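Local coordinates for filamentation induced by cAMP protein Fic (Desulfovibrio alaskensis, PDB 4RGL), which is of unassigned function but belongs to the Fic/DOC family, pairing a mostly helical Fic domain with a C-terminal domain of the helix-turn-helix class, at residues L158-N163 with L169-I174; Y177-I182 with D187-M192; A271-I276 with D309-R314; R314-S319 with P323-R328. One frame throughout, in Å; residues are numbered along the deposited sequence.

Interaction 1. Residues L158-N163 with L169-I174; sequences LDWLEN and LVASCI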
# COMPACT_ATOMS: atom_id res chain seq x y z
N LEU A 158 -10.11 -13.84 18.34
CA LEU A 158 -9.52 -14.65 17.26
C LEU A 158 -10.39 -15.87 16.97
O LEU A 158 -10.48 -16.30 15.82
CB LEU A 158 -8.10 -15.09 17.62
CG LEU A 158 -7.06 -13.96 17.71
CD1 LEU A 158 -5.84 -14.42 18.44
CD2 LEU A 158 -6.71 -13.41 16.32
N ASP A 159 -11.06 -16.43 18.01
CA ASP A 159 -11.98 -17.55 17.81
C ASP A 159 -13.20 -17.09 17.04
O ASP A 159 -13.65 -17.79 16.13
CB ASP A 159 -12.40 -18.16 19.16
CG ASP A 159 -13.38 -19.32 19.02
OD1 ASP A 159 -13.07 -20.26 18.25
OD2 ASP A 159 -14.42 -19.31 19.71
N TRP A 160 -13.71 -15.88 17.36
CA TRP A 160 -14.83 -15.28 16.66
C TRP A 160 -14.51 -15.09 15.19
O TRP A 160 -15.31 -15.44 14.33
CB TRP A 160 -15.23 -13.93 17.29
CG TRP A 160 -16.20 -13.15 16.46
CD1 TRP A 160 -17.55 -13.32 16.42
CD2 TRP A 160 -15.88 -12.16 15.48
NE1 TRP A 160 -18.10 -12.49 15.46
CE2 TRP A 160 -17.09 -11.76 14.88
CE3 TRP A 160 -14.68 -11.55 15.06
CZ2 TRP A 160 -17.15 -10.77 13.89
CZ3 TRP A 160 -14.74 -10.60 14.06
CH2 TRP A 160 -15.96 -10.23 13.47
N LEU A 161 -13.32 -14.53 14.90
CA LEU A 161 -12.88 -14.24 13.53
C LEU A 161 -12.80 -15.53 12.68
O LEU A 161 -13.12 -15.50 11.49
CB LEU A 161 -11.51 -13.53 13.56
CG LEU A 161 -11.00 -12.99 12.22
CD1 LEU A 161 -11.90 -11.87 11.69
CD2 LEU A 161 -9.58 -12.50 12.34
N GLU A 162 -12.39 -16.65 13.29
CA GLU A 162 -12.27 -17.92 12.58
C GLU A 162 -13.65 -18.49 12.21
O GLU A 162 -13.83 -19.02 11.11
CB GLU A 162 -11.49 -18.94 13.44
CG GLU A 162 -11.19 -20.25 12.72
CD GLU A 162 -10.59 -21.34 13.59
OE1 GLU A 162 -10.56 -21.17 14.83
OE2 GLU A 162 -10.23 -22.40 13.03
N ASN A 163 -14.63 -18.36 13.13
CA ASN A 163 -15.94 -18.99 12.96
C ASN A 163 -17.05 -17.96 12.61
O ASN A 163 -18.24 -18.31 12.67
CB ASN A 163 -16.32 -19.77 14.24
CG ASN A 163 -15.32 -20.84 14.63
OD1 ASN A 163 -14.99 -21.74 13.83
ND2 ASN A 163 -14.89 -20.83 15.88
N LEU A 169 -15.19 -7.96 4.53
CA LEU A 169 -15.23 -6.49 4.58
C LEU A 169 -15.72 -6.01 5.95
O LEU A 169 -15.13 -5.10 6.53
CB LEU A 169 -16.14 -5.93 3.47
CG LEU A 169 -15.60 -6.05 2.04
CD1 LEU A 169 -16.68 -5.75 1.03
CD2 LEU A 169 -14.40 -5.14 1.83
N VAL A 170 -16.78 -6.65 6.48
CA VAL A 170 -17.34 -6.30 7.79
C VAL A 170 -16.46 -6.87 8.91
O VAL A 170 -16.14 -6.15 9.86
CB VAL A 170 -18.81 -6.80 7.92
CG1 VAL A 170 -19.39 -6.44 9.29
CG2 VAL A 170 -19.68 -6.24 6.80
N ALA A 171 -16.05 -8.15 8.78
CA ALA A 171 -15.24 -8.84 9.79
C ALA A 171 -13.94 -8.09 10.08
O ALA A 171 -13.53 -8.01 11.25
CB ALA A 171 -14.93 -10.25 9.33
N SER A 172 -13.29 -7.51 9.03
CA SER A 172 -12.04 -6.74 9.19
C SER A 172 -12.29 -5.47 10.00
O SER A 172 -11.46 -5.11 10.84
CB SER A 172 -11.44 -6.39 7.84
OG SER A 172 -12.27 -5.48 7.13
N CYS A 173 -13.44 -4.81 9.78
CA CYS A 173 -13.80 -3.60 10.52
C CYS A 173 -14.09 -3.94 11.98
O CYS A 173 -13.65 -3.22 12.87
CB CYS A 173 -14.98 -2.90 9.86
SG CYS A 173 -14.64 -2.30 8.18
N ILE A 174 -14.87 -5.02 12.22
CA ILE A 174 -15.22 -5.44 13.58
C ILE A 174 -13.95 -5.79 14.37
O ILE A 174 -13.80 -5.36 15.52
CB ILE A 174 -16.22 -6.64 13.55
CG1 ILE A 174 -17.51 -6.30 12.74
CG2 ILE A 174 -16.55 -7.10 14.97
CD1 ILE A 174 -18.45 -5.22 13.39
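The indole of Trp-160 meets Ala-171 and Ile-174 with the far end of its six-membered ring. At its edge, close to the ring plane, lies the carbonyl O of Ala-171, 4.0 Å from Trp-160 CH2. Ile-174 arrives obliquely instead: its CG2 is 3.5 Å from Trp-160 CH2, and its CB backs up the same ring atom. The two side chains cross at about a right angle, so the isoleucine offers a branch to the ring rather than running along it. Trp-160 reaches this far because CG is anti to the backbone N (chi1 169°), which swings the indole off its own helix toward the other. One residue on, Leu-161 uses a single methyl, CD1, placed 4.2 Å from Ala-171 CB. Ala-171 CB therefore faces both side chains, being also 4.3 Å from Trp-160 CH2.

The axes of these short helical pieces run antiparallel at 176° and come no nearer than 10.9 Å, as in a helical hairpin of the Fic domain. Other parts of the chain add contacts: Tyr-8 and Pro-10 touch Trp-160, and Ile-200 of helix 189-202 touches Leu-161. Ser-172 turns its hydroxyl back to Leu-169 O within its own helix, 2.9 Å from OG. The side chains that meet are apolar, so the contact rests mainly on hydrophobic burial, with the Ala-171 carbonyl as its one polar touch.

Interaction 2. Residues Y177-I182 with D187-M192; sequences YEFEFI and DGNGRM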
# COMPACT_ATOMS: atom_id res chain seq x y z
N TYR A 177 -11.93 -2.68 15.31
CA TYR A 177 -12.61 -1.98 16.39
C TYR A 177 -12.37 -2.67 17.73
O TYR A 177 -12.06 -2.00 18.72
CB TYR A 177 -14.11 -1.90 16.10
CG TYR A 177 -14.94 -1.37 17.25
CD1 TYR A 177 -15.01 -0.00 17.51
CD2 TYR A 177 -15.76 -2.21 17.99
CE1 TYR A 177 -15.83 0.50 18.52
CE2 TYR A 177 -16.61 -1.72 18.98
CZ TYR A 177 -16.63 -0.36 19.25
OH TYR A 177 -17.44 0.13 20.25
N GLU A 178 -12.50 -3.99 17.77
CA GLU A 178 -12.28 -4.75 18.99
C GLU A 178 -10.80 -4.73 19.40
O GLU A 178 -10.50 -4.48 20.57
CB GLU A 178 -12.76 -6.20 18.82
CG GLU A 178 -14.27 -6.33 18.73
CD GLU A 178 -15.01 -5.84 19.96
OE1 GLU A 178 -14.58 -6.15 21.09
OE2 GLU A 178 -16.04 -5.14 19.79
N PHE A 179 -9.89 -4.93 18.42
CA PHE A 179 -8.44 -4.94 18.66
C PHE A 179 -7.97 -3.60 19.25
O PHE A 179 -7.15 -3.59 20.16
CB PHE A 179 -7.68 -5.24 17.35
CG PHE A 179 -6.19 -5.43 17.52
CD1 PHE A 179 -5.32 -4.34 17.50
CD2 PHE A 179 -5.65 -6.70 17.67
CE1 PHE A 179 -3.95 -4.52 17.69
CE2 PHE A 179 -4.27 -6.88 17.82
CZ PHE A 179 -3.43 -5.78 17.83
N GLU A 180 -8.50 -2.48 18.72
CA GLU A 180 -8.11 -1.14 19.19
C GLU A 180 -8.56 -0.94 20.65
O GLU A 180 -7.85 -0.29 21.43
CB GLU A 180 -8.72 -0.05 18.28
CG GLU A 180 -8.06 1.32 18.41
CD GLU A 180 -8.55 2.21 19.55
OE1 GLU A 180 -9.55 1.85 20.20
OE2 GLU A 180 -8.00 3.32 19.70
N PHE A 181 -9.73 -1.50 21.03
CA PHE A 181 -10.24 -1.39 22.39
C PHE A 181 -9.36 -2.16 23.38
O PHE A 181 -9.16 -1.71 24.52
CB PHE A 181 -11.69 -1.90 22.47
CG PHE A 181 -12.22 -2.06 23.88
CD1 PHE A 181 -12.69 -0.97 24.60
CD2 PHE A 181 -12.23 -3.31 24.50
CE1 PHE A 181 -13.15 -1.12 25.91
CE2 PHE A 181 -12.69 -3.46 25.81
CZ PHE A 181 -13.15 -2.36 26.51
N ILE A 182 -8.87 -3.34 22.97
CA ILE A 182 -8.10 -4.20 23.87
C ILE A 182 -6.64 -3.68 24.01
O ILE A 182 -6.12 -3.68 25.13
CB ILE A 182 -8.14 -5.68 23.40
CG1 ILE A 182 -9.61 -6.18 23.27
CG2 ILE A 182 -7.33 -6.58 24.37
CD1 ILE A 182 -9.78 -7.57 22.59
N ASP A 187 3.33 -1.82 22.71
CA ASP A 187 3.50 -0.77 21.69
C ASP A 187 3.03 -1.26 20.33
O ASP A 187 3.00 -2.46 20.08
CB ASP A 187 4.99 -0.33 21.61
CG ASP A 187 5.56 0.22 22.90
OD1 ASP A 187 6.10 -0.57 23.69
OD2 ASP A 187 5.55 1.47 23.06
N GLY A 188 2.74 -0.31 19.44
CA GLY A 188 2.41 -0.60 18.05
C GLY A 188 1.03 -1.18 17.81
O GLY A 188 0.80 -1.82 16.78
N ASN A 189 0.08 -0.93 18.73
CA ASN A 189 -1.29 -1.47 18.61
C ASN A 189 -2.00 -0.86 17.41
O ASN A 189 -2.69 -1.58 16.68
CB ASN A 189 -2.08 -1.23 19.88
CG ASN A 189 -1.57 -2.03 21.05
OD1 ASN A 189 -1.74 -3.26 21.12
ND2 ASN A 189 -0.86 -1.37 21.96
N GLY A 190 -1.80 0.43 17.18
CA GLY A 190 -2.36 1.12 16.03
C GLY A 190 -1.92 0.50 14.72
O GLY A 190 -2.76 0.06 13.92
N ARG A 191 -0.61 0.37 14.54
CA ARG A 191 -0.01 -0.23 13.34
C ARG A 191 -0.42 -1.71 13.17
O ARG A 191 -0.61 -2.17 12.04
CB ARG A 191 1.51 -0.11 13.42
CG ARG A 191 2.01 1.32 13.28
CD ARG A 191 3.48 1.44 13.60
NE ARG A 191 3.72 1.50 15.04
CZ ARG A 191 4.93 1.53 15.58
NH1 ARG A 191 6.01 1.44 14.82
NH2 ARG A 191 5.07 1.60 16.90
N MSE A 192 -0.58 -2.46 14.31
CA MSE A 192 -1.04 -3.87 14.28
C MSE A 192 -2.51 -3.97 13.87
O MSE A 192 -2.92 -4.96 13.26
CB MSE A 192 -0.83 -4.55 15.64
CG MSE A 192 0.62 -4.87 15.95
SE MSE A 192 1.41 -6.08 14.65
CE MSE A 192 0.33 -7.63 14.96
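Phe-179 reaches across to Asn-189 and Met-192, and its ring is nearly the whole of this contact. Its CE1 lies 3.4 Å from the backbone O of Asn-189, which sits at the ring edge, near the plane, where the slightly positive C-H rim suits a carbonyl. Next to it, CZ is 3.6 Å from CB of Met-192, a selenomethionine, approached obliquely. Beyond CB the chain of Met-192 bends at chi2 and chi3 and leads off to Leu-109 and Leu-116 of helix 106-117, leaving the base of the side chain to the ring. Phe-179 has CG anti to its own nitrogen (chi1 -173°), which sends the ring out toward the second helix, while Met-154 of helix 150-163 also packs on it.

Asn-189 and Met-192 stand on the first turn of helix 189-202, with Gly-188 at the N-cap; Met-192 N bonds back to Gly-188 O at 2.9 Å. This turn carries the end of the Fic signature, HPFADGNGR, whose loop joins the two helices. Further out, Asn-189 ND2 bonds to Phe-185 O of that loop and to an unidentified ligand, which Asp-187, Gly-188 N and Arg-191 also bind. His-113 NE2 holds Asp-187 O. On the Phe-179 helix, Arg-128 bonds to Ile-182 O, and Glu-180 makes a salt bridge with Arg-136.

Interaction 3. Residues A271-I276 with D309-R314; sequences ALIRAI and DEWIER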
# COMPACT_ATOMS: atom_id res chain seq x y z
N ALA A 271 16.14 0.56 -26.54
CA ALA A 271 17.59 0.69 -26.65
C ALA A 271 17.98 1.93 -27.50
O ALA A 271 19.00 2.56 -27.23
CB ALA A 271 18.19 -0.56 -27.26
N LEU A 272 17.15 2.27 -28.53
CA LEU A 272 17.41 3.42 -29.40
C LEU A 272 17.19 4.75 -28.63
O LEU A 272 18.00 5.67 -28.76
CB LEU A 272 16.49 3.36 -30.65
CG LEU A 272 16.79 4.40 -31.77
CD1 LEU A 272 16.43 3.86 -33.12
CD2 LEU A 272 16.06 5.72 -31.51
N ILE A 273 16.09 4.83 -27.83
CA ILE A 273 15.76 6.04 -27.05
C ILE A 273 16.91 6.35 -26.05
O ILE A 273 17.33 7.50 -25.94
CB ILE A 273 14.40 5.86 -26.31
CG1 ILE A 273 13.25 5.57 -27.33
CG2 ILE A 273 14.07 7.10 -25.45
CD1 ILE A 273 11.88 5.14 -26.68
N ARG A 274 17.44 5.30 -25.38
CA ARG A 274 18.56 5.46 -24.43
C ARG A 274 19.86 5.83 -25.17
O ARG A 274 20.70 6.55 -24.62
CB ARG A 274 18.77 4.18 -23.61
CG ARG A 274 17.65 3.90 -22.60
CD ARG A 274 18.00 2.75 -21.66
NE ARG A 274 18.10 1.47 -22.36
CZ ARG A 274 17.10 0.61 -22.48
NH1 ARG A 274 15.92 0.88 -21.93
NH2 ARG A 274 17.26 -0.53 -23.14
N ALA A 275 20.02 5.35 -26.43
CA ALA A 275 21.22 5.63 -27.24
C ALA A 275 21.27 7.11 -27.68
O ALA A 275 22.35 7.70 -27.70
CB ALA A 275 21.25 4.73 -28.46
N ILE A 276 20.09 7.72 -28.00
CA ILE A 276 20.02 9.14 -28.41
C ILE A 276 20.39 10.05 -27.21
O ILE A 276 21.31 10.87 -27.32
CB ILE A 276 18.59 9.49 -28.97
CG1 ILE A 276 18.26 8.67 -30.26
CG2 ILE A 276 18.46 11.02 -29.23
CD1 ILE A 276 18.99 9.15 -31.56
N ASP A 309 5.83 5.85 -33.87
CA ASP A 309 5.16 6.03 -32.57
C ASP A 309 5.54 7.40 -31.92
O ASP A 309 5.21 7.63 -30.75
CB ASP A 309 5.50 4.87 -31.62
CG ASP A 309 4.90 3.52 -32.02
OD1 ASP A 309 4.40 3.41 -33.17
OD2 ASP A 309 4.94 2.58 -31.20
N GLU A 310 6.18 8.31 -32.71
CA GLU A 310 6.51 9.69 -32.29
C GLU A 310 7.40 9.71 -31.01
O GLU A 310 7.14 10.49 -30.09
CB GLU A 310 5.23 10.52 -32.06
CG GLU A 310 4.41 10.74 -33.33
CD GLU A 310 3.09 11.45 -33.11
OE1 GLU A 310 2.37 11.08 -32.15
OE2 GLU A 310 2.72 12.28 -33.97
N TRP A 311 8.49 8.91 -31.00
CA TRP A 311 9.47 8.95 -29.90
C TRP A 311 10.69 9.76 -30.30
O TRP A 311 11.36 10.34 -29.45
CB TRP A 311 9.90 7.52 -29.50
CG TRP A 311 8.80 6.68 -28.95
CD1 TRP A 311 8.19 5.63 -29.57
CD2 TRP A 311 8.13 6.85 -27.70
NE1 TRP A 311 7.21 5.11 -28.76
CE2 TRP A 311 7.13 5.85 -27.61
CE3 TRP A 311 8.28 7.75 -26.63
CZ2 TRP A 311 6.30 5.72 -26.49
CZ3 TRP A 311 7.44 7.63 -25.53
CH2 TRP A 311 6.47 6.62 -25.46
N ILE A 312 11.00 9.79 -31.62
CA ILE A 312 12.17 10.47 -32.15
C ILE A 312 11.76 11.37 -33.36
O ILE A 312 10.81 11.04 -34.07
CB ILE A 312 13.26 9.41 -32.57
CG1 ILE A 312 14.63 10.06 -32.80
CG2 ILE A 312 12.82 8.56 -33.77
CD1 ILE A 312 15.36 10.41 -31.57
N GLU A 313 12.46 12.50 -33.55
CA GLU A 313 12.20 13.39 -34.70
C GLU A 313 13.50 13.68 -35.48
O GLU A 313 14.59 13.41 -34.97
CB GLU A 313 11.53 14.71 -34.24
CG GLU A 313 12.42 15.60 -33.39
CD GLU A 313 11.79 16.92 -32.99
OE1 GLU A 313 11.13 17.55 -33.85
OE2 GLU A 313 12.04 17.37 -31.85
N ARG A 314 13.37 14.21 -36.70
CA ARG A 314 14.52 14.50 -37.56
C ARG A 314 15.03 15.92 -37.32
O ARG A 314 14.24 16.85 -37.16
CB ARG A 314 14.15 14.32 -39.03
CG ARG A 314 14.03 12.86 -39.44
CD ARG A 314 13.39 12.71 -40.80
NE ARG A 314 13.41 11.32 -41.26
CZ ARG A 314 12.68 10.87 -42.26
NH1 ARG A 314 11.81 11.66 -42.87
NH2 ARG A 314 12.76 9.59 -42.63
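In the C-terminal domain, the last two turns of helix 267-276 pack against the loop and strand that follow helix 295-308. Two hydrophobic pairs do the work. Nearer the core, Ile-276 meets Ile-312 on strand 312-314: the CD1 methyl of Ile-312 pokes among the branches of Ile-276, 3.6 Å from CG1 and 3.8 Å from CD1. It gets there because Ile-312 holds CG1 anti to its backbone N (chi1 -166°), so the longer branch reaches the helix. Ala-306, Tyr-327 and Leu-329 pack round the same isoleucine.

The second pair is nearer the surface. Ile-273, extended along its longer branch, brings CD1 obliquely to the indole of Trp-311 at 4.1 Å from CG. Asp-309 O lies above the indole plane, on the side opposite that methyl. Val-265 also touches the tryptophan, before the helix begins. Leu-272 points the same way and also packs on Leu-286 and Tyr-302. With three helices and a small antiparallel sheet of strand order 1-3-2, this first helix against a sheet strand is consistent with a winged-helix fold.

Interaction 4. Residues R314-S319 with P323-R328; sequences RTQPDS and PTQRYR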
# COMPACT_ATOMS: atom_id res chain seq x y z
N ARG A 314 13.37 14.21 -36.70
CA ARG A 314 14.52 14.50 -37.56
C ARG A 314 15.03 15.92 -37.32
O ARG A 314 14.24 16.85 -37.16
CB ARG A 314 14.15 14.32 -39.03
CG ARG A 314 14.03 12.86 -39.44
CD ARG A 314 13.39 12.71 -40.80
NE ARG A 314 13.41 11.32 -41.26
CZ ARG A 314 12.68 10.87 -42.26
NH1 ARG A 314 11.81 11.66 -42.87
NH2 ARG A 314 12.76 9.59 -42.63
N THR A 315 16.37 16.09 -37.33
CA THR A 315 17.01 17.40 -37.19
C THR A 315 16.76 18.23 -38.46
O THR A 315 16.67 19.45 -38.40
CB THR A 315 18.53 17.22 -36.92
OG1 THR A 315 18.69 16.33 -35.81
CG2 THR A 315 19.23 18.54 -36.64
N GLN A 316 16.59 17.54 -39.61
CA GLN A 316 16.27 18.18 -40.89
C GLN A 316 14.90 17.67 -41.43
O GLN A 316 14.86 16.77 -42.27
CB GLN A 316 17.40 17.91 -41.92
CG GLN A 316 18.79 18.36 -41.44
CD GLN A 316 19.87 18.04 -42.45
OE1 GLN A 316 19.62 17.83 -43.64
NE2 GLN A 316 21.11 18.05 -41.99
N PRO A 317 13.76 18.18 -40.88
CA PRO A 317 12.45 17.66 -41.32
C PRO A 317 12.08 18.10 -42.74
O PRO A 317 11.29 17.43 -43.40
CB PRO A 317 11.47 18.24 -40.28
CG PRO A 317 12.34 18.82 -39.18
CD PRO A 317 13.61 19.20 -39.83
N ASP A 318 12.65 19.24 -43.21
CA ASP A 318 12.39 19.75 -44.56
C ASP A 318 13.00 18.82 -45.63
O ASP A 318 12.41 18.63 -46.69
CB ASP A 318 12.93 21.19 -44.72
CG ASP A 318 12.54 21.87 -46.03
OD1 ASP A 318 11.48 21.50 -46.60
OD2 ASP A 318 13.23 22.83 -46.43
N SER A 319 14.18 18.23 -45.33
CA SER A 319 14.85 17.28 -46.23
C SER A 319 14.84 15.86 -45.61
O SER A 319 15.74 15.52 -44.83
CB SER A 319 16.27 17.73 -46.53
OG SER A 319 16.29 18.99 -47.18
N PRO A 323 21.71 13.21 -46.48
CA PRO A 323 22.89 12.42 -46.07
C PRO A 323 23.39 12.82 -44.67
O PRO A 323 23.90 11.98 -43.94
CB PRO A 323 23.94 12.75 -47.16
CG PRO A 323 23.19 13.55 -48.22
CD PRO A 323 22.05 14.19 -47.53
N THR A 324 23.20 14.11 -44.30
CA THR A 324 23.63 14.63 -42.99
C THR A 324 22.46 14.54 -41.97
O THR A 324 22.41 15.32 -41.01
CB THR A 324 24.15 16.08 -43.13
OG1 THR A 324 23.11 16.90 -43.67
CG2 THR A 324 25.39 16.18 -44.00
N GLN A 325 21.55 13.56 -42.16
CA GLN A 325 20.37 13.38 -41.31
C GLN A 325 20.77 12.91 -39.90
O GLN A 325 21.53 11.94 -39.76
CB GLN A 325 19.39 12.37 -41.95
CG GLN A 325 18.05 12.23 -41.21
CD GLN A 325 17.20 13.47 -41.34
OE1 GLN A 325 17.24 14.37 -40.50
NE2 GLN A 325 16.41 13.54 -42.40
N ARG A 326 20.26 13.60 -38.87
CA ARG A 326 20.49 13.23 -37.46
C ARG A 326 19.14 13.16 -36.72
O ARG A 326 18.12 13.54 -37.30
CB ARG A 326 21.45 14.22 -36.78
CG ARG A 326 22.78 14.40 -37.55
CD ARG A 326 23.78 15.24 -36.79
NE ARG A 326 24.32 14.54 -35.64
CZ ARG A 326 25.44 13.81 -35.68
NH1 ARG A 326 26.14 13.71 -36.80
NH2 ARG A 326 25.87 13.20 -34.59
N TYR A 327 19.12 12.61 -35.49
CA TYR A 327 17.86 12.37 -34.78
C TYR A 327 17.92 12.85 -33.31
O TYR A 327 18.88 12.55 -32.59
CB TYR A 327 17.49 10.87 -34.84
CG TYR A 327 17.37 10.34 -36.25
CD1 TYR A 327 16.18 10.45 -36.96
CD2 TYR A 327 18.46 9.76 -36.90
CE1 TYR A 327 16.07 9.99 -38.28
CE2 TYR A 327 18.37 9.32 -38.22
CZ TYR A 327 17.17 9.43 -38.90
OH TYR A 327 17.08 8.98 -40.20
N ARG A 328 16.85 13.56 -32.86
CA ARG A 328 16.73 14.08 -31.47
C ARG A 328 15.36 13.67 -30.86
O ARG A 328 14.37 13.58 -31.58
CB ARG A 328 16.91 15.62 -31.44
CG ARG A 328 16.06 16.37 -32.48
CD ARG A 328 16.43 17.83 -32.55
NE ARG A 328 15.86 18.47 -33.74
CZ ARG A 328 14.70 19.12 -33.75
NH1 ARG A 328 14.00 19.25 -32.63
NH2 ARG A 328 14.25 19.67 -34.87
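Arg-314 and Gln-325 cross at about a right angle, the aliphatic arm of the arginine running over the glutamine amide. Arg-314 CB is 3.4 Å from Gln-325 OE1, and CD is 3.5 Å from NE2; guanidinium and amide planes are tilted by just 14°. On its other neighbour the arginine lies side by side with Tyr-327, both pointing the same way from a non-hydrogen-bonded antiparallel pair. Arg-314 CG stands 3.7 Å from Tyr-327 CE1, and the guanidinium is turned 50° from the ring.

Gln-325 bends at chi2, which folds its amide in under the loop rather than out to solvent. OE1 there takes a weak bond from Gln-316 N at 3.4 Å; NE2 gives a weak one to Ser-319 O and a further bond to Pro-320 O. This buried side chain thus bridges the turn, though its bonds to Gln-316 and Ser-319 are not strong. Gln-316, extended beyond CG, sends NE2 to Thr-324 OG1 at 2.9 Å, the hydroxyl lying nearly in the amide plane, and OE1 is held by Ser-322 OG. The backbone adds a bond from Thr-315 N to Arg-326 O at 3.1 Å.

Two arginines lead off this hairpin: Arg-326 to Asp-285 in a salt bridge and Arg-328 likewise to Glu-313. Glutamine amides tie the loop here, and a beta-hairpin between the second and third strands of a 1-3-2 sheet is consistent with the wing of a winged-helix domain.

In the fold
Interactions 1 and 2 belong to the Fic domain and share helix 168-182, with centres 14 Å apart. Interactions 3 and 4 lie in the C-terminal domain on the other side of the chain's centre, their centres about 53 to 67 Å from those of the first pair. Interaction 2 is a buried contact, with an aromatic ring beside the signature loop; interaction 1 is partly buried and joins helices through apolar side chains. Interaction 3 is apolar too, but sets helix against strand. Interaction 4, nearer the surface, relies on amide and backbone bonds. The last two share Arg-314 and neighbouring strands, and Ile-276 of the one packs on the Tyr-327 backbone of the other.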